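Local structure of triphenylmethane reductase (Citrobacter sp., 2JL1) at residues R175-L180 against G272-L277. The protein probably uses NADPH to reduce triphenylmethane dyes, on a Rossmann-type NmrA-like fold. Residues are numbered along the deposited sequence; the frame is centred on the assembly and turned at random.
Sequences RNELAL and GSLTPL. With NAP (NADP nicotinamide-adenine-dinucleotide phosphate), chain B.
The carboxylate of E177 lies against the backbone of L274 and T275, and this pairing is a compact example of one acidic side chain on a helix meeting the backbone of a linker that lies far along the sequence. Its oxygen OE2 accepts the backbone N-H of T275, with 2.7 Å from T275 N to E177 OE2. The donor meets the syn side of that oxygen, 26° out of the carboxylate plane, and the bond is moderately bent at 147°. The hydroxyl of T275 comes to the same oxygen, E177 OE2 to T275 OG1 being 3.0 Å, a weak bond at most. With CG anti to its own carbonyl carbon (chi1 -64°) and the chain extended beyond it, E177 reaches away from its helix to the linker. The same oxygen lies close to the L274 backbone, CA to E177 OE2 being 3.2 Å, while L274 CB stands 3.8 Å from it. The other oxygen, OE1, is hydrogen-bonded to a glycerol, probably from the crystallisation liquor, whose O1 is also hydrogen-bonded to T275 O, and a water hydrogen-bonded to T275 OG1 reaches N176 OD1 through a weak bond.

Two residues before E177, R175 directs NE to the NADP phosphate oxygen O2N, 2.7 Å away, so one helical turn serves both cofactor and linker. Helix 175-186 here packs its A179 against helix 11-20, while E177 and L180 touch I271 of helix 266-271. The segment 272-277 runs past the start of helix 175-186 as it connects helix 266-271 to helix 277-285, with P276 as N-cap of the latter.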
ATOM      1  N   ARG A 175      23.829   2.962   9.091  1.00 22.49           N
ATOM      2  CA  ARG A 175      22.877   4.081   9.250  1.00 22.07           C
ATOM      3  C   ARG A 175      23.514   5.374   8.813  1.00 22.39           C
ATOM      4  O   ARG A 175      22.851   6.216   8.210  1.00 22.63           O
ATOM      5  CB  ARG A 175      22.493   4.265  10.702  1.00 22.73           C
ATOM      6  CG  ARG A 175      21.400   3.407  11.170  1.00 23.84           C
ATOM      7  CD  ARG A 175      20.924   3.913  12.517  1.00 27.13           C
ATOM      8  NE  ARG A 175      20.188   2.833  13.150  1.00 29.87           N
ATOM      9  CZ  ARG A 175      20.726   1.989  14.022  1.00 31.86           C
ATOM     10  NH1 ARG A 175      21.986   2.148  14.403  1.00 30.55           N
ATOM     11  NH2 ARG A 175      19.987   1.015  14.531  1.00 33.85           N
ATOM     12  N   ASN A 176      24.796   5.535   9.144  1.00 22.78           N
ATOM     13  CA  ASN A 176      25.523   6.743   8.791  1.00 23.55           C
ATOM     14  C   ASN A 176      25.503   7.011   7.293  1.00 23.25           C
ATOM     15  O   ASN A 176      25.174   8.111   6.873  1.00 23.07           O
ATOM     16  CB  ASN A 176      26.953   6.721   9.310  1.00 23.85           C
ATOM     17  CG  ASN A 176      27.682   7.978   8.971  1.00 24.88           C
ATOM     18  OD1 ASN A 176      28.693   7.949   8.276  1.00 29.51           O
ATOM     19  ND2 ASN A 176      27.151   9.102   9.414  1.00 24.54           N
ATOM     20  N   GLU A 177      25.820   6.001   6.492  1.00 23.22           N
ATOM     21  CA  GLU A 177      25.816   6.161   5.030  1.00 23.81           C
ATOM     22  C   GLU A 177      24.423   6.321   4.455  1.00 23.61           C
ATOM     23  O   GLU A 177      24.242   7.070   3.505  1.00 24.19           O
ATOM     24  CB  GLU A 177      26.541   5.008   4.329  1.00 24.90           C
ATOM     25  CG  GLU A 177      28.018   4.936   4.670  1.00 27.25           C
ATOM     26  CD  GLU A 177      28.720   3.786   3.998  1.00 31.76           C
ATOM     27  OE1 GLU A 177      28.319   2.604   4.185  1.00 33.96           O
ATOM     28  OE2 GLU A 177      29.713   4.084   3.330  1.00 34.54           O
ATOM     29  N   LEU A 178      23.437   5.636   5.025  1.00 22.86           N
ATOM     30  CA  LEU A 178      22.046   5.825   4.592  1.00 22.42           C
ATOM     31  C   LEU A 178      21.566   7.230   4.926  1.00 22.64           C
ATOM     32  O   LEU A 178      20.824   7.842   4.157  1.00 23.54           O
ATOM     33  CB  LEU A 178      21.133   4.809   5.249  1.00 21.66           C
ATOM     34  CG  LEU A 178      21.436   3.390   4.790  1.00 21.66           C
ATOM     35  CD1 LEU A 178      20.753   2.357   5.725  1.00 17.67           C
ATOM     36  CD2 LEU A 178      21.055   3.224   3.306  1.00 17.48           C
ATOM     37  N   ALA A 179      22.023   7.755   6.060  1.00 22.08           N
ATOM     38  CA  ALA A 179      21.660   9.112   6.478  1.00 22.00           C
ATOM     39  C   ALA A 179      22.286  10.152   5.571  1.00 21.58           C
ATOM     40  O   ALA A 179      21.677  11.185   5.270  1.00 22.01           O
ATOM     41  CB  ALA A 179      22.092   9.355   7.913  1.00 20.81           C
ATOM     42  N   LEU A 180      23.527   9.887   5.176  1.00 21.90           N
ATOM     43  CA  LEU A 180      24.252  10.728   4.223  1.00 22.62           C
ATOM     44  C   LEU A 180      23.529  10.770   2.883  1.00 22.88           C
ATOM     45  O   LEU A 180      23.377  11.837   2.285  1.00 23.91           O
ATOM     46  CB  LEU A 180      25.711  10.244   4.065  1.00 21.78           C
ATOM     47  CG  LEU A 180      26.563  10.915   2.996  1.00 22.85           C
ATOM     48  CD1 LEU A 180      26.562  12.473   3.147  1.00 25.27           C
ATOM     49  CD2 LEU A 180      27.994  10.380   3.026  1.00 23.77           C
ATOM     50  N   GLY A 272      29.384   8.306  -3.180  1.00 26.72           N
ATOM     51  CA  GLY A 272      30.787   7.908  -3.399  1.00 27.80           C
ATOM     52  C   GLY A 272      31.141   6.610  -2.686  1.00 28.13           C
ATOM     53  O   GLY A 272      30.262   5.808  -2.398  1.00 29.07           O
ATOM     54  N   SER A 273      32.426   6.403  -2.395  1.00 28.08           N
ATOM     55  CA  SER A 273      32.934   5.156  -1.797  1.00 28.23           C
ATOM     56  C   SER A 273      32.214   4.783  -0.513  1.00 27.33           C
ATOM     57  O   SER A 273      31.920   5.657   0.305  1.00 27.61           O
ATOM     58  CB  SER A 273      34.429   5.265  -1.479  1.00 28.52           C
ATOM     59  OG  SER A 273      35.200   5.346  -2.657  1.00 33.11           O
ATOM     60  N   LEU A 274      31.950   3.485  -0.352  1.00 25.84           N
ATOM     61  CA  LEU A 274      31.295   2.945   0.828  1.00 25.15           C
ATOM     62  C   LEU A 274      32.334   2.544   1.865  1.00 25.34           C
ATOM     63  O   LEU A 274      33.464   2.220   1.529  1.00 24.42           O
ATOM     64  CB  LEU A 274      30.463   1.704   0.468  1.00 24.57           C
ATOM     65  CG  LEU A 274      29.406   1.843  -0.653  1.00 24.87           C
ATOM     66  CD1 LEU A 274      28.713   0.510  -0.938  1.00 23.18           C
ATOM     67  CD2 LEU A 274      28.393   2.963  -0.332  1.00 25.10           C
ATOM     68  N   THR A 275      31.924   2.557   3.126  1.00 25.52           N
ATOM     69  CA  THR A 275      32.793   2.240   4.251  1.00 26.24           C
ATOM     70  C   THR A 275      33.011   0.740   4.284  1.00 25.91           C
ATOM     71  O   THR A 275      32.048  -0.013   4.351  1.00 26.41           O
ATOM     72  CB  THR A 275      32.132   2.691   5.550  1.00 26.09           C
ATOM     73  OG1 THR A 275      31.853   4.093   5.445  1.00 27.55           O
ATOM     74  CG2 THR A 275      33.029   2.427   6.759  1.00 27.48           C
ATOM     75  N   PRO A 276      34.278   0.306   4.240  1.00 26.59           N
ATOM     76  CA  PRO A 276      34.616  -1.109   4.327  1.00 26.12           C
ATOM     77  C   PRO A 276      34.087  -1.705   5.631  1.00 25.21           C
ATOM     78  O   PRO A 276      34.140  -1.053   6.679  1.00 26.00           O
ATOM     79  CB  PRO A 276      36.145  -1.090   4.354  1.00 26.92           C
ATOM     80  CG  PRO A 276      36.521   0.173   3.683  1.00 27.10           C
ATOM     81  CD  PRO A 276      35.488   1.145   4.124  1.00 26.32           C
ATOM     82  N   LEU A 277      33.620  -2.941   5.575  1.00 24.63           N
ATOM     83  CA  LEU A 277      33.118  -3.641   6.771  1.00 24.41           C
ATOM     84  C   LEU A 277      34.142  -3.623   7.909  1.00 24.17           C
ATOM     85  O   LEU A 277      33.786  -3.431   9.076  1.00 23.07           O
ATOM     86  CB  LEU A 277      32.734  -5.080   6.415  1.00 24.18           C
ATOM     87  CG  LEU A 277      32.026  -5.936   7.471  1.00 24.20           C
ATOM     88  CD1 LEU A 277      30.654  -5.319   7.897  1.00 24.56           C
ATOM     89  CD2 LEU A 277      31.839  -7.312   6.854  1.00 24.93           C
TER
HETATM   90  PA  NAP B1288      14.986   4.363  16.012  1.00 36.33           P
HETATM   91  O1A NAP B1288      14.375   3.253  16.794  1.00 36.71           O
HETATM   92  O2A NAP B1288      16.250   4.899  16.561  1.00 33.47           O
HETATM   93  O5B NAP B1288      13.955   5.561  15.802  1.00 36.23           O
HETATM   94  C5B NAP B1288      12.575   5.389  15.566  1.00 38.62           C
HETATM   95  C4B NAP B1288      12.004   6.798  15.616  1.00 38.50           C
HETATM   96  O4B NAP B1288      10.599   6.784  15.401  1.00 40.48           O
HETATM   97  C3B NAP B1288      12.262   7.384  17.005  1.00 38.56           C
HETATM   98  O3B NAP B1288      12.763   8.690  16.877  1.00 35.97           O
HETATM   99  C2B NAP B1288      10.899   7.438  17.634  1.00 39.72           C
HETATM  100  O2B NAP B1288      10.759   8.580  18.420  1.00 43.53           O
HETATM  101  C1B NAP B1288      10.011   7.575  16.415  1.00 37.27           C
HETATM  102  N9A NAP B1288       8.633   7.206  16.763  1.00 35.60           N
HETATM  103  C8A NAP B1288       8.188   6.060  17.364  1.00 35.30           C
HETATM  104  N7A NAP B1288       6.844   6.157  17.497  1.00 36.35           N
HETATM  105  C5A NAP B1288       6.443   7.356  17.013  1.00 34.60           C
HETATM  106  C6A NAP B1288       5.193   7.967  16.913  1.00 35.09           C
HETATM  107  N6A NAP B1288       4.094   7.359  17.350  1.00 34.45           N
HETATM  108  N1A NAP B1288       5.106   9.221  16.352  1.00 34.41           N
HETATM  109  C2A NAP B1288       6.238   9.868  15.908  1.00 33.61           C
HETATM  110  N3A NAP B1288       7.470   9.260  16.000  1.00 33.67           N
HETATM  111  C4A NAP B1288       7.564   8.024  16.552  1.00 34.70           C
HETATM  112  O3  NAP B1288      15.222   3.800  14.506  1.00 34.94           O
HETATM  113  PN  NAP B1288      16.442   4.032  13.481  1.00 35.18           P
HETATM  114  O1N NAP B1288      16.689   5.483  13.434  1.00 32.01           O
HETATM  115  O2N NAP B1288      17.551   3.101  13.829  1.00 35.10           O
HETATM  116  O5D NAP B1288      15.755   3.615  12.047  1.00 34.42           O
HETATM  117  C5D NAP B1288      14.721   4.418  11.496  1.00 36.46           C
HETATM  118  C4D NAP B1288      13.538   3.621  10.932  1.00 37.74           C
HETATM  119  O4D NAP B1288      14.020   2.650  10.020  1.00 39.24           O
HETATM  120  C3D NAP B1288      12.776   2.844  12.009  1.00 38.77           C
HETATM  121  O3D NAP B1288      11.685   3.532  12.566  1.00 38.26           O
HETATM  122  C2D NAP B1288      12.327   1.574  11.311  1.00 39.87           C
HETATM  123  O2D NAP B1288      11.063   1.669  10.689  1.00 41.63           O
HETATM  124  C1D NAP B1288      13.354   1.411  10.212  1.00 41.70           C
HETATM  125  N1N NAP B1288      14.262   0.316  10.591  1.00 43.62           N
HETATM  126  C2N NAP B1288      15.091  -0.157   9.624  1.00 45.88           C
HETATM  127  C3N NAP B1288      15.927  -1.203   9.891  1.00 45.73           C
HETATM  128  C7N NAP B1288      16.813  -1.733   8.847  1.00 45.88           C
HETATM  129  O7N NAP B1288      17.741  -2.735   9.255  1.00 45.63           O
HETATM  130  N7N NAP B1288      16.650  -1.269   7.603  1.00 43.55           N
HETATM  131  C4N NAP B1288      16.004  -1.728  11.198  1.00 46.53           C
HETATM  132  C5N NAP B1288      15.229  -1.178  12.190  1.00 46.88           C
HETATM  133  C6N NAP B1288      14.307  -0.178  11.861  1.00 45.79           C
HETATM  134  P2B NAP B1288      11.019   8.556  20.013  1.00 49.09           P
HETATM  135  O1X NAP B1288      12.434   9.051  20.244  1.00 47.46           O
HETATM  136  O2X NAP B1288      10.874   7.163  20.602  1.00 46.44           O
HETATM  137  O3X NAP B1288       9.986   9.497  20.598  1.00 48.15           O
HETATM  138  O   HOH W   1      29.901   4.726   7.744  1.00 12.22           O